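Putative vitamin-B12 independent methionine synthase family protein (Listeria monocytogenes, PDB 1YPX) probably transfers a methyl group from a folate to homocysteine, as a zinc-dependent methionine synthase that needs no cobalamin. Local coordinates at residues I15-K19 with T346-Q350; K54-L58 with L354-V358. All coordinates share one frame. Residues are numbered along the deposited sequence.

Contact 1: residues I15-K19 with T346-Q350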
loop_
_atom_site.group_PDB
_atom_site.type_symbol
_atom_site.label_atom_id
_atom_site.label_comp_id
_atom_site.label_asym_id
_atom_site.label_seq_id
_atom_site.Cartn_x
_atom_site.Cartn_y
_atom_site.Cartn_z
ATOM N N ILE A 15 5.925 -6.156 6.940
ATOM C CA ILE A 15 7.003 -6.354 7.900
ATOM C C ILE A 15 7.555 -7.777 7.728
ATOM O O ILE A 15 6.840 -8.688 7.298
ATOM C CB ILE A 15 6.488 -6.165 9.370
ATOM C CG1 ILE A 15 6.274 -4.674 9.683
ATOM C CG2 ILE A 15 7.445 -6.803 10.359
ATOM C CD1 ILE A 15 7.532 -3.812 9.523
ATOM N N LEU A 16 8.833 -7.957 8.059
ATOM C CA LEU A 16 9.514 -9.254 7.962
ATOM C C LEU A 16 8.833 -10.354 8.763
ATOM O O LEU A 16 8.558 -10.182 9.948
ATOM C CB LEU A 16 10.943 -9.115 8.475
ATOM C CG LEU A 16 12.094 -8.948 7.495
ATOM C CD1 LEU A 16 11.784 -7.907 6.419
ATOM C CD2 LEU A 16 13.307 -8.547 8.300
ATOM N N ARG A 17 8.604 -11.499 8.136
ATOM C CA ARG A 17 7.961 -12.618 8.827
ATOM C C ARG A 17 8.872 -13.204 9.913
ATOM O O ARG A 17 10.025 -13.536 9.647
ATOM C CB ARG A 17 7.582 -13.733 7.834
ATOM C CG ARG A 17 6.769 -13.280 6.607
ATOM C CD ARG A 17 7.648 -12.532 5.589
ATOM N NE ARG A 17 9.053 -12.516 6.018
ATOM C CZ ARG A 17 10.038 -11.886 5.390
ATOM N NH1 ARG A 17 9.795 -11.207 4.277
ATOM N NH2 ARG A 17 11.265 -11.919 5.896
ATOM N N THR A 18 8.360 -13.328 11.134
ATOM C CA THR A 18 9.155 -13.896 12.221
ATOM C C THR A 18 9.221 -15.406 12.077
ATOM O O THR A 18 8.605 -15.985 11.177
ATOM C CB THR A 18 8.550 -13.589 13.596
ATOM O OG1 THR A 18 7.196 -14.051 13.635
ATOM C CG2 THR A 18 8.586 -12.100 13.866
ATOM N N LYS A 19 9.973 -16.048 12.965
ATOM C CA LYS A 19 10.093 -17.496 12.922
ATOM C C LYS A 19 8.787 -18.139 13.391
ATOM O O LYS A 19 8.437 -19.239 12.963
ATOM C CB LYS A 19 11.286 -17.966 13.776
ATOM C CG LYS A 19 11.414 -19.490 13.893
ATOM C CD LYS A 19 12.837 -19.950 14.233
ATOM C CE LYS A 19 13.679 -20.212 12.977
ATOM N NZ LYS A 19 13.213 -21.388 12.172
ATOM N N THR A 346 17.702 -8.753 8.398
ATOM C CA THR A 346 17.512 -9.286 9.745
ATOM C C THR A 346 16.483 -8.430 10.459
ATOM O O THR A 346 16.407 -7.226 10.229
ATOM C CB THR A 346 18.815 -9.247 10.582
ATOM O OG1 THR A 346 19.088 -7.899 10.979
ATOM C CG2 THR A 346 19.990 -9.778 9.778
ATOM N N GLU A 347 15.700 -9.052 11.331
ATOM C CA GLU A 347 14.681 -8.324 12.066
ATOM C C GLU A 347 15.240 -7.103 12.789
ATOM O O GLU A 347 14.685 -6.009 12.685
ATOM C CB GLU A 347 13.974 -9.262 13.050
ATOM C CG GLU A 347 13.127 -10.326 12.351
ATOM C CD GLU A 347 12.282 -11.157 13.308
ATOM O OE1 GLU A 347 11.425 -10.575 14.015
ATOM O OE2 GLU A 347 12.476 -12.395 13.347
ATOM N N GLU A 348 16.343 -7.288 13.505
ATOM C CA GLU A 348 16.986 -6.201 14.241
ATOM C C GLU A 348 17.223 -5.005 13.320
ATOM O O GLU A 348 16.834 -3.874 13.621
ATOM C CB GLU A 348 18.323 -6.686 14.809
ATOM C CG GLU A 348 19.047 -5.693 15.719
ATOM C CD GLU A 348 20.516 -6.058 15.929
ATOM O OE1 GLU A 348 21.364 -5.645 15.098
ATOM O OE2 GLU A 348 20.815 -6.772 16.916
ATOM N N GLU A 349 17.861 -5.271 12.186
ATOM C CA GLU A 349 18.159 -4.228 11.215
ATOM C C GLU A 349 16.896 -3.461 10.823
ATOM O O GLU A 349 16.911 -2.233 10.719
ATOM C CB GLU A 349 18.811 -4.858 9.978
ATOM C CG GLU A 349 20.221 -4.363 9.705
ATOM C CD GLU A 349 20.237 -2.996 9.041
ATOM O OE1 GLU A 349 20.516 -2.938 7.820
ATOM O OE2 GLU A 349 19.958 -1.984 9.735
ATOM N N GLN A 350 15.811 -4.207 10.620
ATOM C CA GLN A 350 14.501 -3.673 10.230
ATOM C C GLN A 350 14.011 -2.528 11.120
ATOM O O GLN A 350 13.858 -1.383 10.668
ATOM C CB GLN A 350 13.452 -4.803 10.239
ATOM C CG GLN A 350 12.024 -4.397 9.810
ATOM C CD GLN A 350 11.002 -5.527 9.965
ATOM O OE1 GLN A 350 10.773 -6.026 11.061
ATOM N NE2 GLN A 350 10.384 -5.923 8.864
HETATM O O HOH W 1 11.379 -14.527 14.781
#
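In this TIM-barrel-like fold, the first turn of the last modelled helix, 347-364, packs against the N-terminal loop 15-19 that leads into helix 19-30. Gln350 sends an extended side chain (chi1 and chi2 both t) from the helix to the loop, its CA-to-CB bond directed at it. The terminal amide lies against the backbone and side chain of Leu16 and the CG2 branch of Ile15. Leu16 turns toward the helix start; with chi1 near -99°, between the usual wells, its CD2 comes to rest 3.8 Å from Thr346 C and 3.9 Å from Glu347 N. Leu16 and Gln350 both also touch Phe336 from a neighbouring loop. Thr346, just ahead of helix 347-364, forms an ST motif, in which Glu349 N donates to Thr346 OG1 at 3.1 Å. Glu347, with chi1 m and chi2 t, reaches across to the loop, bringing OE1 to 3.2 Å from Thr18 CG2. Thr18, the N-cap residue of helix 19-30, has chi1 p and directs OG1 to Glu45 of helix 35-56. The carboxylate of Glu347 reaches that helix start through water: one molecule accepts from Lys19 N at 2.8 Å and donates to Glu347 OE2 at 2.8 Å.

Contact 2: residues K54-L58 with L354-V358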
loop_
_atom_site.group_PDB
_atom_site.type_symbol
_atom_site.label_atom_id
_atom_site.label_comp_id
_atom_site.label_asym_id
_atom_site.label_seq_id
_atom_site.Cartn_x
_atom_site.Cartn_y
_atom_site.Cartn_z
ATOM N N LYS A 54 5.267 0.355 17.579
ATOM C CA LYS A 54 5.005 1.429 18.523
ATOM C C LYS A 54 6.268 1.773 19.319
ATOM O O LYS A 54 6.543 2.951 19.565
ATOM C CB LYS A 54 3.823 1.032 19.408
ATOM C CG LYS A 54 2.540 0.970 18.580
ATOM C CD LYS A 54 1.563 -0.087 19.050
ATOM C CE LYS A 54 0.877 0.305 20.323
ATOM N NZ LYS A 54 -0.116 -0.728 20.691
ATOM N N GLU A 55 7.051 0.757 19.673
ATOM C CA GLU A 55 8.294 0.981 20.404
ATOM C C GLU A 55 9.366 1.670 19.542
ATOM O O GLU A 55 10.375 2.159 20.076
ATOM C CB GLU A 55 8.868 -0.335 20.955
ATOM C CG GLU A 55 8.076 -0.967 22.095
ATOM C CD GLU A 55 8.547 -2.381 22.426
ATOM O OE1 GLU A 55 7.752 -3.152 23.014
ATOM O OE2 GLU A 55 9.712 -2.719 22.101
ATOM N N VAL A 56 9.183 1.697 18.218
ATOM C CA VAL A 56 10.162 2.367 17.368
ATOM C C VAL A 56 9.749 3.820 17.196
ATOM O O VAL A 56 10.581 4.663 16.890
ATOM C CB VAL A 56 10.333 1.694 15.959
ATOM C CG1 VAL A 56 10.936 0.308 16.118
ATOM C CG2 VAL A 56 9.004 1.637 15.207
ATOM N N GLY A 57 8.467 4.116 17.403
ATOM C CA GLY A 57 8.006 5.488 17.301
ATOM C C GLY A 57 6.945 5.687 16.254
ATOM O O GLY A 57 6.307 6.743 16.186
ATOM N N LEU A 58 6.757 4.669 15.427
ATOM C CA LEU A 58 5.770 4.718 14.358
ATOM C C LEU A 58 4.383 5.085 14.880
ATOM O O LEU A 58 4.010 4.734 15.998
ATOM C CB LEU A 58 5.746 3.369 13.643
ATOM C CG LEU A 58 6.684 3.189 12.437
ATOM C CD1 LEU A 58 7.922 4.090 12.509
ATOM C CD2 LEU A 58 7.076 1.725 12.369
ATOM N N LEU A 354 13.719 1.733 11.052
ATOM C CA LEU A 354 12.448 2.414 11.320
ATOM C C LEU A 354 12.628 3.558 12.307
ATOM O O LEU A 354 12.085 4.643 12.117
ATOM C CB LEU A 354 11.398 1.438 11.856
ATOM C CG LEU A 354 10.707 0.537 10.824
ATOM C CD1 LEU A 354 9.669 -0.333 11.519
ATOM C CD2 LEU A 354 10.058 1.391 9.751
ATOM N N ARG A 355 13.401 3.306 13.360
ATOM C CA ARG A 355 13.674 4.314 14.366
ATOM C C ARG A 355 14.470 5.396 13.638
ATOM O O ARG A 355 14.434 6.576 13.997
ATOM C CB ARG A 355 14.507 3.709 15.499
ATOM C CG ARG A 355 14.236 2.224 15.744
ATOM C CD ARG A 355 14.952 1.700 16.989
ATOM N NE ARG A 355 14.183 1.939 18.206
ATOM C CZ ARG A 355 13.590 0.981 18.915
ATOM N NH1 ARG A 355 12.901 1.284 20.019
ATOM N NH2 ARG A 355 13.700 -0.284 18.521
ATOM N N TYR A 356 15.188 4.985 12.599
ATOM C CA TYR A 356 15.980 5.917 11.802
ATOM C C TYR A 356 15.019 6.862 11.059
ATOM O O TYR A 356 15.265 8.069 10.956
ATOM C CB TYR A 356 16.849 5.135 10.813
ATOM C CG TYR A 356 17.877 5.962 10.069
ATOM C CD1 TYR A 356 18.077 5.771 8.704
ATOM C CD2 TYR A 356 18.686 6.890 10.731
ATOM C CE1 TYR A 356 19.051 6.468 8.011
ATOM C CE2 TYR A 356 19.671 7.597 10.040
ATOM C CZ TYR A 356 19.847 7.376 8.678
ATOM O OH TYR A 356 20.833 8.036 7.980
ATOM N N VAL A 357 13.927 6.301 10.545
ATOM C CA VAL A 357 12.906 7.086 9.859
ATOM C C VAL A 357 12.263 8.040 10.875
ATOM O O VAL A 357 12.037 9.213 10.586
ATOM C CB VAL A 357 11.804 6.176 9.268
ATOM C CG1 VAL A 357 10.647 7.029 8.770
ATOM C CG2 VAL A 357 12.372 5.316 8.129
ATOM N N VAL A 358 11.976 7.528 12.070
ATOM C CA VAL A 358 11.363 8.334 13.125
ATOM C C VAL A 358 12.256 9.487 13.590
ATOM O O VAL A 358 11.767 10.581 13.882
ATOM C CB VAL A 358 11.015 7.486 14.389
ATOM C CG1 VAL A 358 10.499 8.399 15.493
ATOM C CG2 VAL A 358 9.968 6.420 14.053
#
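Val56, at the end of helix 35-56, approaches helix 347-364 most closely at Arg355, with 5.0 Å between their CA atoms. Both its methyls lie near Leu354 CB, CG2 closest at 4.1 Å, and CG1 also sits over one face of the Arg355 guanidinium, 3.7 Å from NH2. The aliphatic part of Arg355 runs beside the helix end, and its NH1 comes within 2.7 Å of Glu55 O, although the angle is too poor for a hydrogen bond. Leu58 fills the next part of the interface. Its CD2 meets Leu354 CD1 at 3.4 Å and its CD1 meets Val358 CG2 at 3.5 Å, so the leucine bridges successive turns of the opposing helix. Between Val56 and Leu58, Gly57 lets the chain turn at a phi of 120°; a CB here would clash with Val358 CG1. This is a Schellman motif, ending helix 35-56 just before the first strand of the parallel sheet, 60-61, and packing that turn on the last helix, an outer-layer contact between the N- and C-terminal parts of the TIM-barrel-like fold.

Helix 347-364 serves both contacts, offering its first turn to contact 1 and a later one to contact 2, whose centres lie 14 Å apart on the same side of the chain's centre. Both are partly buried, joining N-terminal parts of the fold to its C-terminal helix across about 300 residues of sequence. Contact 1 involves the beginnings of two helices, and its chemistry is mixed: an amide and a leucine beside a water-mediated link. Contact 2 instead meets the end of helix 35-56 and buries slightly more surface, 353 against 300 Å², largely through valine and leucine packing with an arginine at its exposed edge. Leu354 and Gln350 share Phe336 as a neighbour.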